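Local coordinates for putative periplasmic protein (Salmonella enterica, PDB 3OE3) that probably protects the bacterium against host defence by inhibiting C-type lysozymes in the periplasm, at residues Pro42-Lys47 and Asn53-Asp58; Ser8-Asn13 and Lys70-Val75. All blocks are in the same frame, centred on the assembly; numbering follows the deposited sequence.

Contact 1 of 2, residues Pro42-Lys47 and Asn53-Asp58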
# COMPACT_ATOMS: atom_id res chain seq x y z
N PRO C 42 -3.80 -3.81 3.64
CA PRO C 42 -4.67 -2.63 3.64
C PRO C 42 -5.44 -2.53 4.96
O PRO C 42 -5.88 -3.55 5.49
CB PRO C 42 -5.65 -2.90 2.50
CG PRO C 42 -5.23 -4.15 1.84
CD PRO C 42 -4.22 -4.84 2.68
N MSE C 43 -5.56 -1.30 5.47
CA MSE C 43 -6.20 -1.04 6.74
C MSE C 43 -7.22 0.09 6.63
O MSE C 43 -7.08 0.97 5.79
CB MSE C 43 -5.15 -0.68 7.78
CG MSE C 43 -3.95 -1.60 7.72
SE MSE C 43 -2.60 -1.05 9.02
CE MSE C 43 -3.31 -1.95 10.57
N ARG C 44 -8.22 0.06 7.51
CA ARG C 44 -9.26 1.08 7.53
C ARG C 44 -9.16 1.86 8.84
O ARG C 44 -8.72 1.32 9.86
CB ARG C 44 -10.65 0.43 7.42
CG ARG C 44 -10.99 -0.46 8.62
CD ARG C 44 -12.40 -0.98 8.57
NE ARG C 44 -13.37 0.11 8.55
CZ ARG C 44 -13.87 0.70 9.64
NH1 ARG C 44 -13.50 0.28 10.85
NH2 ARG C 44 -14.74 1.69 9.52
N LEU C 45 -9.54 3.13 8.82
CA LEU C 45 -9.58 3.93 10.04
C LEU C 45 -10.72 3.46 10.94
O LEU C 45 -11.86 3.27 10.48
CB LEU C 45 -9.76 5.41 9.70
CG LEU C 45 -9.79 6.37 10.88
CD1 LEU C 45 -8.40 6.63 11.41
CD2 LEU C 45 -10.48 7.70 10.50
N MSE C 46 -10.41 3.27 12.22
CA MSE C 46 -11.43 2.96 13.22
C MSE C 46 -12.01 4.26 13.76
O MSE C 46 -11.31 5.05 14.40
CB MSE C 46 -10.85 2.12 14.36
CG MSE C 46 -10.54 0.69 13.95
SE MSE C 46 -9.73 -0.35 15.41
CE MSE C 46 -8.14 0.62 15.57
N LYS C 47 -13.28 4.49 13.51
CA LYS C 47 -13.91 5.70 14.05
C LYS C 47 -14.00 5.65 15.58
O LYS C 47 -15.04 5.34 16.15
CB LYS C 47 -15.28 5.95 13.40
CG LYS C 47 -15.19 6.78 12.13
CD LYS C 47 -14.44 6.06 11.02
CE LYS C 47 -15.40 5.58 9.95
NZ LYS C 47 -16.27 6.69 9.48
N ASN C 53 -6.38 5.61 14.30
CA ASN C 53 -6.07 4.21 14.57
C ASN C 53 -6.69 3.34 13.50
O ASN C 53 -7.86 3.50 13.14
CB ASN C 53 -6.62 3.83 15.94
CG ASN C 53 -6.17 4.78 17.02
OD1 ASN C 53 -4.98 4.95 17.26
ND2 ASN C 53 -7.12 5.44 17.66
N TYR C 54 -5.89 2.42 12.98
CA TYR C 54 -6.29 1.64 11.81
C TYR C 54 -6.29 0.15 12.11
O TYR C 54 -5.50 -0.33 12.92
CB TYR C 54 -5.35 1.92 10.62
CG TYR C 54 -5.26 3.37 10.18
CD1 TYR C 54 -4.48 4.29 10.89
CD2 TYR C 54 -5.97 3.83 9.07
CE1 TYR C 54 -4.40 5.62 10.50
CE2 TYR C 54 -5.89 5.16 8.68
CZ TYR C 54 -5.11 6.04 9.40
OH TYR C 54 -5.02 7.36 9.01
N GLU C 55 -7.16 -0.58 11.43
CA GLU C 55 -7.18 -2.04 11.53
C GLU C 55 -7.20 -2.67 10.15
O GLU C 55 -7.72 -2.11 9.20
CB GLU C 55 -8.40 -2.51 12.35
CG GLU C 55 -9.73 -2.25 11.68
CD GLU C 55 -10.91 -2.89 12.42
OE1 GLU C 55 -10.68 -3.73 13.32
OE2 GLU C 55 -12.06 -2.56 12.08
N ALA C 56 -6.61 -3.86 10.05
CA ALA C 56 -6.60 -4.57 8.77
C ALA C 56 -8.03 -4.86 8.32
O ALA C 56 -8.88 -5.25 9.12
CB ALA C 56 -5.80 -5.87 8.90
N ILE C 57 -8.27 -4.64 7.04
CA ILE C 57 -9.58 -4.91 6.44
C ILE C 57 -9.83 -6.41 6.35
O ILE C 57 -10.97 -6.87 6.50
CB ILE C 57 -9.68 -4.25 5.07
CG1 ILE C 57 -9.60 -2.73 5.26
CG2 ILE C 57 -10.98 -4.63 4.37
CD1 ILE C 57 -9.43 -1.97 4.02
N ASP C 58 -8.77 -7.18 6.13
CA ASP C 58 -8.87 -8.64 6.05
C ASP C 58 -8.84 -9.18 7.48
O ASP C 58 -7.81 -9.11 8.15
CB ASP C 58 -7.72 -9.21 5.22
CG ASP C 58 -7.81 -10.72 5.03
OD1 ASP C 58 -8.48 -11.40 5.82
OD2 ASP C 58 -7.18 -11.22 4.07
O HOH W 1 -6.18 -6.33 5.23
O HOH W 2 -9.05 6.23 14.92
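Leu-45 and Tyr-54 meet side chain to side chain on one face of the β hairpin formed by strands 39-45 and 52-56, adjacent strands of the eight-stranded antiparallel barrel. Leu-45 CD1 lies over the face of the tyrosine ring, 4.1 Å from the centroid of the Tyr-54 ring and displaced toward its rim, a CH-π contact. Strand alternation puts both side chains on this face, and a chi1 of -179° turns CG of Leu-45 beside its own carbonyl carbon, with CD1 reaching the ring. Next along, selenomethionine Met-43 lays its CB 3.9 Å from CB of Tyr-54, and its bend at the selenium brings the methyl CE back over the backbone of strand 52-56. On the other face Arg-44 and Glu-55 run side by side, their guanidinium and carboxylate planes 60° apart, joined by a salt bridge whose hydrogen bond, Arg-44 NH1 to Glu-55 OE2 at 3.4 Å, is weak. Selenomethionine Met-46 crosses the Glu-55 chain at about a right angle, its CG packed on the CG of the glutamate.

The backbone positions these groups. Arg-44 and Glu-55 are a hydrogen-bonded pair, Arg-44 N to Glu-55 O at 2.8 Å and Glu-55 N to Arg-44 O at 2.9 Å. Further out, Tyr-54 and Met-43 pack on Leu-65 of strand 64-68, while Ile-5 of the second subunit packs on Pro-42 and Ile-57. At the loop end of the hairpin, water 2 links Met-46 O with Asn-53 N, next to a nearly straight bond of 2.7 Å from Met-46 N to Asn-53 O.

Contact 2 of 2, residues Ser8-Asn13 and Lys70-Val75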
# COMPACT_ATOMS: atom_id res chain seq x y z
N SER C 8 4.57 7.96 4.42
CA SER C 8 5.26 8.39 5.63
C SER C 8 6.29 7.36 6.01
O SER C 8 6.04 6.16 5.91
CB SER C 8 4.28 8.54 6.78
OG SER C 8 3.47 9.70 6.62
N ILE C 9 7.45 7.82 6.45
CA ILE C 9 8.48 6.92 6.92
C ILE C 9 8.73 7.19 8.41
O ILE C 9 8.89 8.34 8.82
CB ILE C 9 9.77 7.08 6.09
CG1 ILE C 9 9.48 6.71 4.62
CG2 ILE C 9 10.91 6.23 6.66
CD1 ILE C 9 10.69 6.68 3.74
N TYR C 10 8.71 6.12 9.22
CA TYR C 10 8.87 6.25 10.67
C TYR C 10 10.15 5.57 11.10
O TYR C 10 10.47 4.48 10.61
CB TYR C 10 7.71 5.57 11.41
CG TYR C 10 6.35 6.22 11.28
CD1 TYR C 10 5.54 5.96 10.17
CD2 TYR C 10 5.85 7.06 12.27
CE1 TYR C 10 4.30 6.54 10.05
CE2 TYR C 10 4.59 7.65 12.14
CZ TYR C 10 3.83 7.38 11.02
OH TYR C 10 2.57 7.96 10.88
N THR C 11 10.87 6.19 12.02
CA THR C 11 11.97 5.53 12.71
C THR C 11 11.43 4.92 14.00
O THR C 11 10.76 5.61 14.78
CB THR C 11 13.12 6.51 13.03
OG1 THR C 11 12.59 7.78 13.42
CG2 THR C 11 13.98 6.70 11.80
N CYS C 12 11.69 3.63 14.19
CA CYS C 12 11.19 2.88 15.35
C CYS C 12 12.31 2.29 16.19
O CYS C 12 13.50 2.37 15.83
CB CYS C 12 10.29 1.73 14.89
SG CYS C 12 8.99 2.25 13.73
N ASN C 13 11.94 1.72 17.34
CA ASN C 13 12.93 1.14 18.24
C ASN C 13 13.69 0.01 17.56
O ASN C 13 13.23 -0.54 16.55
CB ASN C 13 12.27 0.62 19.52
CG ASN C 13 11.81 1.72 20.46
OD1 ASN C 13 12.25 2.87 20.37
ND2 ASN C 13 10.94 1.36 21.39
N LYS C 70 2.77 12.76 15.54
CA LYS C 70 3.89 12.29 14.74
C LYS C 70 4.30 10.88 15.13
O LYS C 70 5.25 10.33 14.56
CB LYS C 70 5.10 13.20 14.93
CG LYS C 70 4.87 14.64 14.56
CD LYS C 70 6.11 15.46 14.82
CE LYS C 70 5.79 16.94 14.75
NZ LYS C 70 6.58 17.67 15.77
N THR C 71 3.59 10.29 16.09
CA THR C 71 4.02 9.03 16.65
C THR C 71 3.10 7.89 16.24
O THR C 71 1.97 8.11 15.80
CB THR C 71 4.10 9.08 18.20
OG1 THR C 71 2.79 9.07 18.76
CG2 THR C 71 4.84 10.34 18.65
N ALA C 72 3.59 6.67 16.37
CA ALA C 72 2.81 5.51 15.95
C ALA C 72 3.32 4.25 16.64
O ALA C 72 4.46 4.20 17.10
CB ALA C 72 2.88 5.34 14.44
N GLU C 73 2.46 3.24 16.68
CA GLU C 73 2.80 1.94 17.23
C GLU C 73 2.10 0.90 16.37
O GLU C 73 0.91 1.05 16.07
CB GLU C 73 2.30 1.80 18.67
CG GLU C 73 2.74 2.91 19.62
CD GLU C 73 4.13 2.67 20.19
OE1 GLU C 73 4.64 1.55 20.04
OE2 GLU C 73 4.70 3.60 20.80
N LEU C 74 2.82 -0.14 15.98
CA LEU C 74 2.20 -1.26 15.28
C LEU C 74 2.19 -2.50 16.17
O LEU C 74 3.22 -2.91 16.72
CB LEU C 74 2.92 -1.57 13.95
CG LEU C 74 2.34 -2.73 13.12
CD1 LEU C 74 0.96 -2.39 12.59
CD2 LEU C 74 3.30 -3.08 11.98
N VAL C 75 1.00 -3.05 16.33
CA VAL C 75 0.80 -4.25 17.14
C VAL C 75 0.04 -5.32 16.36
O VAL C 75 -0.50 -5.06 15.27
CB VAL C 75 0.06 -3.94 18.47
CG1 VAL C 75 0.81 -2.86 19.26
CG2 VAL C 75 -1.38 -3.54 18.21
O HOH W 3 1.80 9.44 13.08
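The phenol oxygen of Tyr-10 reaches strand 71-76 through a water: Tyr-10 OH donates to water 3 at 2.8 Å, and the same water donates in turn to Thr-71 O at 3.0 Å. Water 3 lies in the plane of the ring, at its edge. A further hydrogen bond, to the hydroxyl of Tyr-22, grips the same oxygen, so the phenol oxygen of this buried residue has two polar partners that help fix its position.

Direct contact across the two segments is confined to one side of the ring. Tyr-10 CE2 comes 3.7 Å from the methyl carbon CB of Ala-72, which approaches obliquely, and it lies equally close, 3.7 Å, to Lys-70 O. That carbonyl oxygen sits near the ring plane, at the edge, where the weakly positive C-H rim should suit it. Tyr-10 points its CB toward segment 70-75, and with CG anti to the carbonyl carbon (chi1 -69°) the ring bridges alpha carbons 8.1 Å apart, Tyr-10 CA and Ala-72 CA.

Such a separation fits strands that are second neighbours in a closed antiparallel barrel, with strand 80-88 between them. Tyr-10 also packs on Cys-86 and Leu-88 of that middle strand, and Cys-12, two residues on, is disulfide-bonded to Cys-86. On its other flank the tyrosine touches Met-18 and Val-20 of strand 16-24, whereas Ala-72 leans on Thr-67 of strand 64-68.

How the contacts relate
Both contacts belong to one barrel but join it differently: contact 1 pairs adjacent strands of a hairpin, whereas contact 2 reaches across strand 80-88, close to where the first and last strands meet and the barrel closes. They lie on opposite sides of the centre of the chain, their centres about 16 Å apart; the nearest atoms come to about 5 Å without touching. In sequence, all of contact 1 falls between residues 13 and 70. Only contact 1 is met by the second subunit of the assembly. Bound sodium ions stay remote, about 12 Å from the Tyr-54 side chain and about 14 Å from that of Tyr-10.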